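Local structure of fimbrin (Schizosaccharomyces pombe, 1RT8) at residues 284-289 with 381-386; 293-296 with 302-305; 318-323 with 387-392; 326-331 with 352-357. The protein binds actin filaments through two actin-binding regions, crosslinks them, and takes part in cell polarity, cytokinesis, mating and spore formation. All coordinates share one frame; numbering follows the deposited sequence.

Interaction 1 of 4, residues 284-289 with 381-386; sequences EREARV and LTLALV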
loop_
_atom_site.group_PDB
_atom_site.type_symbol
_atom_site.label_atom_id
_atom_site.label_comp_id
_atom_site.label_asym_id
_atom_site.label_seq_id
_atom_site.Cartn_x
_atom_site.Cartn_y
_atom_site.Cartn_z
ATOM N N GLU A 284 -17.547 -2.264 -0.589
ATOM C CA GLU A 284 -16.336 -1.708 -1.188
ATOM C C GLU A 284 -15.150 -1.827 -0.239
ATOM O O GLU A 284 -14.036 -2.143 -0.665
ATOM C CB GLU A 284 -16.525 -0.233 -1.567
ATOM C CG GLU A 284 -17.393 0.016 -2.800
ATOM C CD GLU A 284 -16.935 -0.773 -4.019
ATOM O OE1 GLU A 284 -15.728 -0.767 -4.326
ATOM O OE2 GLU A 284 -17.789 -1.399 -4.680
ATOM N N ARG A 285 -15.389 -1.577 1.048
ATOM C CA ARG A 285 -14.315 -1.662 2.035
ATOM C C ARG A 285 -13.771 -3.083 2.148
ATOM O O ARG A 285 -12.555 -3.287 2.167
ATOM C CB ARG A 285 -14.801 -1.166 3.399
ATOM C CG ARG A 285 -14.917 0.358 3.487
ATOM C CD ARG A 285 -13.587 1.010 3.178
ATOM N NE ARG A 285 -12.530 0.522 4.065
ATOM C CZ ARG A 285 -11.258 0.387 3.706
ATOM N NH1 ARG A 285 -10.882 0.706 2.478
ATOM N NH2 ARG A 285 -10.362 -0.093 4.562
ATOM N N GLU A 286 -14.666 -4.064 2.219
ATOM C CA GLU A 286 -14.234 -5.454 2.313
ATOM C C GLU A 286 -13.388 -5.774 1.093
ATOM O O GLU A 286 -12.334 -6.393 1.208
ATOM C CB GLU A 286 -15.437 -6.411 2.376
ATOM C CG GLU A 286 -16.325 -6.236 3.610
ATOM C CD GLU A 286 -17.393 -7.314 3.730
ATOM O OE1 GLU A 286 -17.875 -7.801 2.690
ATOM O OE2 GLU A 286 -17.769 -7.667 4.864
ATOM N N ALA A 287 -13.848 -5.333 -0.076
ATOM C CA ALA A 287 -13.134 -5.575 -1.324
ATOM C C ALA A 287 -11.709 -5.024 -1.259
ATOM O O ALA A 287 -10.762 -5.694 -1.673
ATOM C CB ALA A 287 -13.898 -4.945 -2.508
ATOM N N ARG A 288 -11.559 -3.809 -0.737
ATOM C CA ARG A 288 -10.240 -3.189 -0.625
ATOM C C ARG A 288 -9.365 -3.890 0.409
ATOM O O ARG A 288 -8.161 -4.004 0.216
ATOM C CB ARG A 288 -10.375 -1.702 -0.284
ATOM C CG ARG A 288 -10.631 -0.821 -1.507
ATOM C CD ARG A 288 -11.052 0.593 -1.110
ATOM N NE ARG A 288 -11.350 1.437 -2.271
ATOM C CZ ARG A 288 -10.432 1.926 -3.106
ATOM N NH1 ARG A 288 -9.147 1.658 -2.915
ATOM N NH2 ARG A 288 -10.801 2.688 -4.131
ATOM N N VAL A 289 -9.973 -4.351 1.501
ATOM C CA VAL A 289 -9.241 -5.065 2.549
ATOM C C VAL A 289 -8.798 -6.433 2.032
ATOM O O VAL A 289 -7.655 -6.847 2.249
ATOM C CB VAL A 289 -10.115 -5.266 3.816
ATOM C CG1 VAL A 289 -9.414 -6.203 4.792
ATOM C CG2 VAL A 289 -10.382 -3.911 4.484
ATOM N N LEU A 381 -21.222 -13.021 -3.634
ATOM C CA LEU A 381 -20.641 -14.353 -3.562
ATOM C C LEU A 381 -19.114 -14.362 -3.718
ATOM O O LEU A 381 -18.444 -15.257 -3.196
ATOM C CB LEU A 381 -21.319 -15.274 -4.585
ATOM C CG LEU A 381 -22.851 -15.339 -4.408
ATOM C CD1 LEU A 381 -23.460 -16.310 -5.418
ATOM C CD2 LEU A 381 -23.204 -15.761 -2.987
ATOM N N THR A 382 -18.554 -13.371 -4.415
ATOM C CA THR A 382 -17.100 -13.314 -4.564
ATOM C C THR A 382 -16.511 -12.897 -3.211
ATOM O O THR A 382 -15.494 -13.440 -2.775
ATOM C CB THR A 382 -16.660 -12.310 -5.650
ATOM O OG1 THR A 382 -17.146 -12.742 -6.927
ATOM C CG2 THR A 382 -15.137 -12.225 -5.720
ATOM N N LEU A 383 -17.162 -11.945 -2.546
ATOM C CA LEU A 383 -16.708 -11.496 -1.231
ATOM C C LEU A 383 -16.864 -12.627 -0.215
ATOM O O LEU A 383 -16.020 -12.810 0.655
ATOM C CB LEU A 383 -17.528 -10.296 -0.765
ATOM C CG LEU A 383 -17.286 -8.931 -1.404
ATOM C CD1 LEU A 383 -18.435 -8.013 -1.022
ATOM C CD2 LEU A 383 -15.954 -8.348 -0.916
ATOM N N ALA A 384 -17.955 -13.378 -0.327
ATOM C CA ALA A 384 -18.211 -14.475 0.594
ATOM C C ALA A 384 -17.140 -15.568 0.482
ATOM O O ALA A 384 -16.680 -16.104 1.496
ATOM C CB ALA A 384 -19.603 -15.066 0.335
ATOM N N LEU A 385 -16.744 -15.900 -0.742
ATOM C CA LEU A 385 -15.726 -16.932 -0.933
ATOM C C LEU A 385 -14.366 -16.466 -0.407
ATOM O O LEU A 385 -13.688 -17.208 0.292
ATOM C CB LEU A 385 -15.608 -17.318 -2.410
ATOM C CG LEU A 385 -14.412 -18.203 -2.797
ATOM C CD1 LEU A 385 -14.459 -19.512 -2.015
ATOM C CD2 LEU A 385 -14.459 -18.489 -4.305
ATOM N N VAL A 386 -13.956 -15.246 -0.739
ATOM C CA VAL A 386 -12.665 -14.786 -0.240
ATOM C C VAL A 386 -12.714 -14.707 1.285
ATOM O O VAL A 386 -11.752 -15.089 1.956
ATOM C CB VAL A 386 -12.263 -13.419 -0.832
ATOM C CG1 VAL A 386 -10.973 -12.931 -0.193
ATOM C CG2 VAL A 386 -12.082 -13.540 -2.341
#
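The backbones of segments 284-289 and 381-386 come closest at Ala287 and Leu383, whose CA atoms lie 6.9 Å apart. Both segments are helical. They belong to helices 282-296 and 379-397, the first and last helices of the third calponin homology (CH) domain, an all-helical fold. No hydrogen bond runs between them, and the contact is buried.

One leucine does most of the bridging. Leu383 points its side chain at the other helix and divides its two methyl groups between two neighbours. Leu383 CD2 reaches the helix backbone, 3.8 Å from Ala287 N. Leu383 CD2 also lies 3.9 Å from Glu286 CB, so it sits where these two residues join. Leu383 CD1 goes instead to the acid end of Glu286, 3.8 Å from Glu286 OE1. The chain of Glu286 is extended beyond CG (chi2 -172°), which carries the carboxylate out to the leucine methyl. The two side chains cross at about a right angle.

OE1 of Glu286 also faces Arg501 of helix 500-511, in the fourth CH domain, in a long, weak ion pair. A stronger tie between the same two domains is the salt bridge from Arg285 to Asp494. Phe290 and Phe306 also touch Leu383 and add aromatic neighbours to the aliphatic contact. The apolar part across the two helices is small: the methyl CB of Ala287 lies 4.3 Å from Leu383 CD2.

Interaction 2 of 4, residues 293-296 with 302-305; sequences WLNS and SIHD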
loop_
_atom_site.group_PDB
_atom_site.type_symbol
_atom_site.label_atom_id
_atom_site.label_comp_id
_atom_site.label_asym_id
_atom_site.label_seq_id
_atom_site.Cartn_x
_atom_site.Cartn_y
_atom_site.Cartn_z
ATOM N N TRP A 293 -5.091 -8.030 1.371
ATOM C CA TRP A 293 -4.735 -9.338 1.911
ATOM C C TRP A 293 -4.235 -10.301 0.828
ATOM O O TRP A 293 -3.121 -10.821 0.913
ATOM C CB TRP A 293 -5.928 -9.956 2.643
ATOM C CG TRP A 293 -5.625 -11.325 3.167
ATOM C CD1 TRP A 293 -4.701 -11.650 4.114
ATOM C CD2 TRP A 293 -6.214 -12.560 2.740
ATOM N NE1 TRP A 293 -4.671 -13.013 4.303
ATOM C CE2 TRP A 293 -5.591 -13.596 3.472
ATOM C CE3 TRP A 293 -7.205 -12.891 1.808
ATOM C CZ2 TRP A 293 -5.926 -14.941 3.304
ATOM C CZ3 TRP A 293 -7.541 -14.235 1.638
ATOM C CH2 TRP A 293 -6.900 -15.243 2.383
ATOM N N LEU A 294 -5.053 -10.547 -0.188
ATOM C CA LEU A 294 -4.639 -11.449 -1.259
ATOM C C LEU A 294 -3.321 -10.993 -1.899
ATOM O O LEU A 294 -2.456 -11.818 -2.176
ATOM C CB LEU A 294 -5.734 -11.548 -2.330
ATOM C CG LEU A 294 -6.962 -12.376 -1.938
ATOM C CD1 LEU A 294 -8.097 -12.131 -2.934
ATOM C CD2 LEU A 294 -6.594 -13.853 -1.894
ATOM N N ASN A 295 -3.162 -9.688 -2.127
ATOM C CA ASN A 295 -1.931 -9.196 -2.741
ATOM C C ASN A 295 -0.753 -9.452 -1.818
ATOM O O ASN A 295 0.372 -9.624 -2.283
ATOM C CB ASN A 295 -2.003 -7.692 -3.061
ATOM C CG ASN A 295 -2.766 -7.395 -4.351
ATOM O OD1 ASN A 295 -2.963 -8.275 -5.186
ATOM N ND2 ASN A 295 -3.179 -6.144 -4.522
ATOM N N SER A 296 -1.019 -9.494 -0.513
ATOM C CA SER A 296 0.032 -9.738 0.468
ATOM C C SER A 296 0.560 -11.160 0.331
ATOM O O SER A 296 1.658 -11.471 0.794
ATOM C CB SER A 296 -0.486 -9.505 1.901
ATOM O OG SER A 296 -1.132 -10.656 2.425
ATOM N N SER A 302 -0.934 -8.392 -9.554
ATOM C CA SER A 302 -1.485 -7.792 -8.344
ATOM C C SER A 302 -2.890 -7.358 -8.691
ATOM O O SER A 302 -3.152 -6.979 -9.832
ATOM C CB SER A 302 -0.697 -6.558 -7.942
ATOM O OG SER A 302 0.673 -6.890 -7.801
ATOM N N ILE A 303 -3.781 -7.396 -7.712
ATOM C CA ILE A 303 -5.166 -7.008 -7.927
ATOM C C ILE A 303 -5.388 -5.498 -7.860
ATOM O O ILE A 303 -4.875 -4.828 -6.956
ATOM C CB ILE A 303 -6.082 -7.660 -6.865
ATOM C CG1 ILE A 303 -5.979 -9.178 -6.939
ATOM C CG2 ILE A 303 -7.519 -7.167 -7.034
ATOM C CD1 ILE A 303 -6.451 -9.862 -5.692
ATOM N N HIS A 304 -6.163 -4.965 -8.800
ATOM C CA HIS A 304 -6.473 -3.531 -8.806
ATOM C C HIS A 304 -7.965 -3.319 -9.013
ATOM O O HIS A 304 -8.466 -2.195 -8.963
ATOM C CB HIS A 304 -5.656 -2.819 -9.893
ATOM C CG HIS A 304 -4.182 -2.780 -9.598
ATOM N ND1 HIS A 304 -3.644 -1.953 -8.637
ATOM C CD2 HIS A 304 -3.151 -3.521 -10.075
ATOM C CE1 HIS A 304 -2.348 -2.187 -8.527
ATOM N NE2 HIS A 304 -2.023 -3.135 -9.387
ATOM N N ASP A 305 -8.668 -4.431 -9.211
ATOM C CA ASP A 305 -10.118 -4.433 -9.423
ATOM C C ASP A 305 -10.653 -5.792 -8.949
ATOM O O ASP A 305 -10.787 -6.735 -9.737
ATOM C CB ASP A 305 -10.432 -4.223 -10.913
ATOM C CG ASP A 305 -11.903 -3.948 -11.165
ATOM O OD1 ASP A 305 -12.693 -4.092 -10.217
ATOM O OD2 ASP A 305 -12.267 -3.593 -12.305
#
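The flat amide of Asn295 meets the backbone of Ile303 in its own plane, with both polar atoms in use. Asn295 OD1 accepts from Ile303 N at 2.8 Å. This bond is almost perfectly straight (179°) and uses a lone pair of OD1 in the carbonyl plane. Asn295 ND2 donates back to Ile303 O at 3.2 Å, and that acceptor lies only 1° out of the amide plane. Two bonds to one residue fix the rotation of the amide and tell its oxygen from its nitrogen. Asn295 CG lies anti to the carbonyl carbon (chi1 -80°), which turns the amide toward the loop. Ser302 CA lies 3.5 Å from Asn295 OD1, a plain van der Waals approach.

Beside the polar pair is an apolar one. CD1 of Ile303 reaches Leu294, 3.8 Å from its CB and 3.9 Å from its CD1. Ile315 touches Ile303, and Ala319 touches Leu294, so helix 314-323 lies next to this apolar pair.

His304 ND1 is hydrogen-bonded to Arg159 O. The contact joins the C-terminal part of the first helix of the third CH domain to the loop leading into helix 306-309, by an asparagine side chain bonded to loop backbone.

Interaction 3 of 4, residues 318-323 with 387-392; sequences QAYDKI and WQMMRM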
loop_
_atom_site.group_PDB
_atom_site.type_symbol
_atom_site.label_atom_id
_atom_site.label_comp_id
_atom_site.label_asym_id
_atom_site.label_seq_id
_atom_site.Cartn_x
_atom_site.Cartn_y
_atom_site.Cartn_z
ATOM N N GLN A 318 -4.082 -19.404 -6.943
ATOM C CA GLN A 318 -2.744 -19.091 -6.448
ATOM C C GLN A 318 -2.777 -18.925 -4.932
ATOM O O GLN A 318 -1.893 -19.416 -4.234
ATOM C CB GLN A 318 -2.209 -17.812 -7.076
ATOM C CG GLN A 318 -1.813 -17.945 -8.532
ATOM C CD GLN A 318 -1.425 -16.607 -9.126
ATOM O OE1 GLN A 318 -0.504 -15.943 -8.647
ATOM N NE2 GLN A 318 -2.132 -16.199 -10.170
ATOM N N ALA A 319 -3.804 -18.234 -4.436
ATOM C CA ALA A 319 -3.966 -17.995 -3.007
ATOM C C ALA A 319 -3.985 -19.316 -2.247
ATOM O O ALA A 319 -3.279 -19.461 -1.242
ATOM C CB ALA A 319 -5.262 -17.210 -2.740
ATOM N N TYR A 320 -4.785 -20.274 -2.724
ATOM C CA TYR A 320 -4.867 -21.588 -2.079
ATOM C C TYR A 320 -3.488 -22.206 -1.923
ATOM O O TYR A 320 -3.178 -22.767 -0.883
ATOM C CB TYR A 320 -5.724 -22.573 -2.884
ATOM C CG TYR A 320 -7.215 -22.460 -2.667
ATOM C CD1 TYR A 320 -8.045 -21.962 -3.677
ATOM C CD2 TYR A 320 -7.803 -22.829 -1.448
ATOM C CE1 TYR A 320 -9.418 -21.831 -3.483
ATOM C CE2 TYR A 320 -9.190 -22.698 -1.248
ATOM C CZ TYR A 320 -9.982 -22.197 -2.276
ATOM O OH TYR A 320 -11.331 -22.046 -2.113
ATOM N N ASP A 321 -2.677 -22.112 -2.975
ATOM C CA ASP A 321 -1.328 -22.676 -2.980
ATOM C C ASP A 321 -0.368 -21.918 -2.073
ATOM O O ASP A 321 0.523 -22.521 -1.467
ATOM C CB ASP A 321 -0.781 -22.698 -4.406
ATOM C CG ASP A 321 -0.531 -24.104 -4.914
ATOM O OD1 ASP A 321 -1.175 -25.048 -4.411
ATOM O OD2 ASP A 321 0.298 -24.264 -5.830
ATOM N N LYS A 322 -0.548 -20.600 -1.981
ATOM C CA LYS A 322 0.306 -19.768 -1.133
ATOM C C LYS A 322 0.033 -20.072 0.330
ATOM O O LYS A 322 0.934 -20.026 1.163
ATOM C CB LYS A 322 0.037 -18.285 -1.389
ATOM C CG LYS A 322 0.359 -17.818 -2.798
ATOM C CD LYS A 322 1.855 -17.718 -3.036
ATOM C CE LYS A 322 2.134 -17.082 -4.391
ATOM N NZ LYS A 322 3.594 -16.927 -4.653
ATOM N N ILE A 323 -1.222 -20.383 0.631
ATOM C CA ILE A 323 -1.646 -20.694 1.990
ATOM C C ILE A 323 -1.339 -22.150 2.339
ATOM O O ILE A 323 -1.007 -22.464 3.481
ATOM C CB ILE A 323 -3.167 -20.439 2.158
ATOM C CG1 ILE A 323 -3.469 -18.953 1.946
ATOM C CG2 ILE A 323 -3.629 -20.874 3.539
ATOM C CD1 ILE A 323 -4.940 -18.625 1.940
ATOM N N TRP A 387 -13.832 -14.238 1.835
ATOM C CA TRP A 387 -13.965 -14.155 3.286
ATOM C C TRP A 387 -13.749 -15.522 3.924
ATOM O O TRP A 387 -13.025 -15.639 4.910
ATOM C CB TRP A 387 -15.340 -13.624 3.694
ATOM C CG TRP A 387 -15.603 -13.774 5.163
ATOM C CD1 TRP A 387 -16.612 -14.484 5.747
ATOM C CD2 TRP A 387 -14.820 -13.231 6.240
ATOM N NE1 TRP A 387 -16.510 -14.418 7.122
ATOM C CE2 TRP A 387 -15.418 -13.654 7.448
ATOM C CE3 TRP A 387 -13.675 -12.426 6.297
ATOM C CZ2 TRP A 387 -14.906 -13.301 8.705
ATOM C CZ3 TRP A 387 -13.165 -12.071 7.554
ATOM C CH2 TRP A 387 -13.781 -12.508 8.734
ATOM N N GLN A 388 -14.375 -16.557 3.372
ATOM C CA GLN A 388 -14.201 -17.897 3.927
ATOM C C GLN A 388 -12.726 -18.280 3.921
ATOM O O GLN A 388 -12.245 -18.930 4.850
ATOM C CB GLN A 388 -14.999 -18.922 3.126
ATOM C CG GLN A 388 -16.477 -18.826 3.360
ATOM C CD GLN A 388 -16.859 -19.192 4.774
ATOM O OE1 GLN A 388 -17.697 -18.529 5.387
ATOM N NE2 GLN A 388 -16.251 -20.255 5.305
ATOM N N MET A 389 -12.015 -17.887 2.869
ATOM C CA MET A 389 -10.590 -18.182 2.775
ATOM C C MET A 389 -9.838 -17.439 3.882
ATOM O O MET A 389 -8.997 -18.017 4.573
ATOM C CB MET A 389 -10.040 -17.768 1.404
ATOM C CG MET A 389 -8.637 -18.275 1.130
ATOM S SD MET A 389 -7.929 -17.643 -0.410
ATOM C CE MET A 389 -8.312 -18.964 -1.552
ATOM N N MET A 390 -10.138 -16.155 4.051
ATOM C CA MET A 390 -9.485 -15.372 5.094
ATOM C C MET A 390 -9.851 -15.915 6.473
ATOM O O MET A 390 -8.993 -16.055 7.338
ATOM C CB MET A 390 -9.905 -13.897 5.019
ATOM C CG MET A 390 -9.486 -13.071 6.241
ATOM S SD MET A 390 -9.849 -11.283 6.107
ATOM C CE MET A 390 -8.521 -10.742 5.067
ATOM N N ARG A 391 -11.128 -16.220 6.670
ATOM C CA ARG A 391 -11.600 -16.719 7.953
ATOM C C ARG A 391 -10.976 -18.052 8.365
ATOM O O ARG A 391 -10.592 -18.232 9.528
ATOM C CB ARG A 391 -13.123 -16.855 7.939
ATOM C CG ARG A 391 -13.710 -17.318 9.261
ATOM C CD ARG A 391 -13.438 -16.302 10.370
ATOM N NE ARG A 391 -13.962 -16.748 11.660
ATOM C CZ ARG A 391 -13.375 -17.643 12.455
ATOM N NH1 ARG A 391 -12.229 -18.206 12.103
ATOM N NH2 ARG A 391 -13.935 -17.964 13.618
ATOM N N MET A 392 -10.891 -18.990 7.424
ATOM C CA MET A 392 -10.309 -20.290 7.728
ATOM C C MET A 392 -8.835 -20.132 8.051
ATOM O O MET A 392 -8.314 -20.817 8.927
ATOM C CB MET A 392 -10.472 -21.253 6.556
ATOM C CG MET A 392 -10.009 -22.668 6.874
ATOM S SD MET A 392 -10.855 -23.330 8.330
ATOM C CE MET A 392 -12.462 -23.740 7.651
#
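Met389 and Tyr320 form a Met-aromatic contact in the buried core of the third CH domain. It lies between helices 314-323 and 379-397. Their segments run almost parallel, 4° apart in direction, with axes 11.8 Å from each other. That spacing leaves a gap that the long side chain of Met389 spans.

Its first two torsions are extended (chi1 -169°), which carries the sulfur across to the other helix. A bend at the last torsion then sets the methyl group on the ring. Met389 CE stands 3.5 Å from the centroid of the Tyr320 ring, above its centre, and makes a CH-pi contact with the face. The sulfur lies farther out, behind the methyl, with Met389 SD 5.2 Å from the same Tyr320 centroid. Met389 SD packs closely on another residue, 3.6 Å from Ala319 CB. Ile323 crosses the stem of the methionine at a slant, its CD1 3.8 Å from Met389 CG.

Tyr320 OH makes a weak hydrogen bond to Ala355 O of helix 345-361. Trp293 of helix 282-296 touches both Met389 and Ile323, so the first helix of the domain packs against this parallel pair.

Interaction 4 of 4, residues 326-331 with 352-357; sequences NTVNWK and CNYAVD. With SO4 (sulfate ion), chain D.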
loop_
_atom_site.group_PDB
_atom_site.type_symbol
_atom_site.label_atom_id
_atom_site.label_comp_id
_atom_site.label_asym_id
_atom_site.label_seq_id
_atom_site.Cartn_x
_atom_site.Cartn_y
_atom_site.Cartn_z
ATOM N N ASN A 326 1.191 -27.137 -2.592
ATOM C CA ASN A 326 0.781 -28.406 -3.179
ATOM C C ASN A 326 -0.700 -28.710 -3.015
ATOM O O ASN A 326 -1.087 -29.869 -2.861
ATOM C CB ASN A 326 1.589 -29.564 -2.597
ATOM C CG ASN A 326 3.037 -29.528 -3.016
ATOM O OD1 ASN A 326 3.357 -29.275 -4.183
ATOM N ND2 ASN A 326 3.931 -29.799 -2.068
ATOM N N THR A 327 -1.533 -27.677 -3.045
ATOM C CA THR A 327 -2.968 -27.891 -2.924
ATOM C C THR A 327 -3.559 -27.984 -4.326
ATOM O O THR A 327 -4.437 -28.803 -4.596
ATOM C CB THR A 327 -3.658 -26.726 -2.172
ATOM O OG1 THR A 327 -3.293 -26.765 -0.788
ATOM C CG2 THR A 327 -5.174 -26.826 -2.298
ATOM N N VAL A 328 -3.043 -27.152 -5.222
ATOM C CA VAL A 328 -3.538 -27.099 -6.588
ATOM C C VAL A 328 -2.758 -27.910 -7.625
ATOM O O VAL A 328 -1.534 -27.830 -7.709
ATOM C CB VAL A 328 -3.597 -25.631 -7.066
ATOM C CG1 VAL A 328 -4.182 -25.554 -8.462
ATOM C CG2 VAL A 328 -4.424 -24.810 -6.091
ATOM N N ASN A 329 -3.487 -28.695 -8.410
ATOM C CA ASN A 329 -2.886 -29.467 -9.485
ATOM C C ASN A 329 -3.000 -28.560 -10.698
ATOM O O ASN A 329 -4.023 -28.556 -11.385
ATOM C CB ASN A 329 -3.669 -30.750 -9.741
ATOM C CG ASN A 329 -3.107 -31.554 -10.910
ATOM O OD1 ASN A 329 -3.570 -32.657 -11.197
ATOM N ND2 ASN A 329 -2.104 -31.001 -11.584
ATOM N N TRP A 330 -1.956 -27.791 -10.965
ATOM C CA TRP A 330 -1.990 -26.870 -12.089
ATOM C C TRP A 330 -2.120 -27.487 -13.478
ATOM O O TRP A 330 -2.313 -26.769 -14.457
ATOM C CB TRP A 330 -0.783 -25.945 -12.025
ATOM C CG TRP A 330 -0.845 -25.067 -10.810
ATOM C CD1 TRP A 330 -0.309 -25.322 -9.582
ATOM C CD2 TRP A 330 -1.538 -23.821 -10.695
ATOM N NE1 TRP A 330 -0.627 -24.311 -8.705
ATOM C CE2 TRP A 330 -1.385 -23.379 -9.363
ATOM C CE3 TRP A 330 -2.283 -23.040 -11.586
ATOM C CZ2 TRP A 330 -1.942 -22.182 -8.904
ATOM C CZ3 TRP A 330 -2.839 -21.851 -11.128
ATOM C CH2 TRP A 330 -2.667 -21.437 -9.799
ATOM N N LYS A 331 -2.025 -28.810 -13.572
ATOM C CA LYS A 331 -2.164 -29.471 -14.865
ATOM C C LYS A 331 -3.644 -29.506 -15.220
ATOM O O LYS A 331 -4.020 -29.773 -16.361
ATOM C CB LYS A 331 -1.607 -30.896 -14.808
ATOM C CG LYS A 331 -0.095 -30.968 -14.617
ATOM C CD LYS A 331 0.410 -32.412 -14.559
ATOM C CE LYS A 331 1.912 -32.465 -14.286
ATOM N NZ LYS A 331 2.434 -33.860 -14.214
ATOM N N CYS A 352 -12.915 -21.723 -11.772
ATOM C CA CYS A 352 -13.639 -21.302 -10.585
ATOM C C CYS A 352 -14.348 -22.459 -9.880
ATOM O O CYS A 352 -14.449 -22.466 -8.654
ATOM C CB CYS A 352 -14.624 -20.182 -10.937
ATOM S SG CYS A 352 -13.794 -18.617 -11.358
ATOM N N ASN A 353 -14.838 -23.437 -10.642
ATOM C CA ASN A 353 -15.497 -24.597 -10.026
ATOM C C ASN A 353 -14.467 -25.337 -9.171
ATOM O O ASN A 353 -14.774 -25.836 -8.091
ATOM C CB ASN A 353 -16.046 -25.559 -11.087
ATOM C CG ASN A 353 -17.299 -25.032 -11.771
ATOM O OD1 ASN A 353 -17.979 -24.147 -11.257
ATOM N ND2 ASN A 353 -17.616 -25.594 -12.925
ATOM N N TYR A 354 -13.239 -25.393 -9.671
ATOM C CA TYR A 354 -12.143 -26.055 -8.976
ATOM C C TYR A 354 -11.800 -25.274 -7.702
ATOM O O TYR A 354 -11.618 -25.855 -6.634
ATOM C CB TYR A 354 -10.938 -26.145 -9.921
ATOM C CG TYR A 354 -9.740 -26.916 -9.400
ATOM C CD1 TYR A 354 -9.889 -27.982 -8.508
ATOM C CD2 TYR A 354 -8.454 -26.595 -9.825
ATOM C CE1 TYR A 354 -8.772 -28.708 -8.049
ATOM C CE2 TYR A 354 -7.345 -27.306 -9.380
ATOM C CZ TYR A 354 -7.509 -28.360 -8.490
ATOM O OH TYR A 354 -6.395 -29.042 -8.036
ATOM N N ALA A 355 -11.738 -23.951 -7.816
ATOM C CA ALA A 355 -11.429 -23.110 -6.671
ATOM C C ALA A 355 -12.461 -23.303 -5.558
ATOM O O ALA A 355 -12.110 -23.371 -4.383
ATOM C CB ALA A 355 -11.383 -21.649 -7.096
ATOM N N VAL A 356 -13.735 -23.382 -5.933
ATOM C CA VAL A 356 -14.808 -23.567 -4.959
ATOM C C VAL A 356 -14.713 -24.923 -4.260
ATOM O O VAL A 356 -14.889 -25.010 -3.043
ATOM C CB VAL A 356 -16.189 -23.399 -5.635
ATOM C CG1 VAL A 356 -17.307 -23.885 -4.720
ATOM C CG2 VAL A 356 -16.405 -21.915 -5.959
ATOM N N ASP A 357 -14.412 -25.974 -5.022
ATOM C CA ASP A 357 -14.281 -27.308 -4.446
ATOM C C ASP A 357 -13.093 -27.401 -3.483
ATOM O O ASP A 357 -13.180 -28.054 -2.442
ATOM C CB ASP A 357 -14.140 -28.358 -5.547
ATOM C CG ASP A 357 -15.470 -28.722 -6.179
ATOM O OD1 ASP A 357 -16.522 -28.388 -5.602
ATOM O OD2 ASP A 357 -15.466 -29.359 -7.250
HETATM S S SO4 D . -21.234 -24.478 -12.073
HETATM O O1 SO4 D . -20.499 -23.059 -11.772
HETATM O O2 SO4 D . -22.642 -24.156 -12.189
HETATM O O3 SO4 D . -20.747 -25.018 -13.161
HETATM O O4 SO4 D . -21.016 -25.215 -10.849
#
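Asn329 N donates a hydrogen bond to Tyr354 OH, 3.0 Å long and nearly straight at 175°. The donor sits at the edge of the tyrosine ring, near its plane. Tyr354 can reach it because CG is anti to the backbone N (chi1 -175°), which sends the ring away from helix 345-361 toward the loop. Asp321 holds the loop through further hydrogen bonds, from the backbone N of Thr327 and of Val328 and from Trp330 NE1.

The apolar contacts gather round the same ring. Val328 CG1 lies 3.7 Å from Tyr354 CE2. The same methyl also lies over the centre of the Trp330 ring, 3.6 Å above its plane, so it is shared by two aromatic residues. Leu317 of helix 314-323 and Val333 touch Tyr354 as well.

The contact with the anion is separate: a sulfate ion, probably from the crystallisation liquor, accepts from Asn353 ND2 through its O3 at 3.2 Å. The bond is bent, at 142°. Ala372 N also donates to the sulfate.

In the bond from Asn329 the phenol oxygen of Tyr354 is the acceptor, so its own hydrogen is probably directed elsewhere.

From the N terminus, helix 282-296 opens interaction 1 at 284-289 and interaction 2 at 293-296. Interaction 2 closes first, at 302-305, a short loop nested inside interaction 1. Interaction 3 then opens at 318-323, followed by interaction 4 at 326-331. Interaction 4 closes at 352-357, nested within both 1 and 3. Helix 379-397 closes interaction 1 at 381-386 and then interaction 3 at 387-392, so these two cross. Val386 of interaction 1 packs on Leu294 of interaction 2. All four contacts lie within the third CH domain and connect its four longest helices.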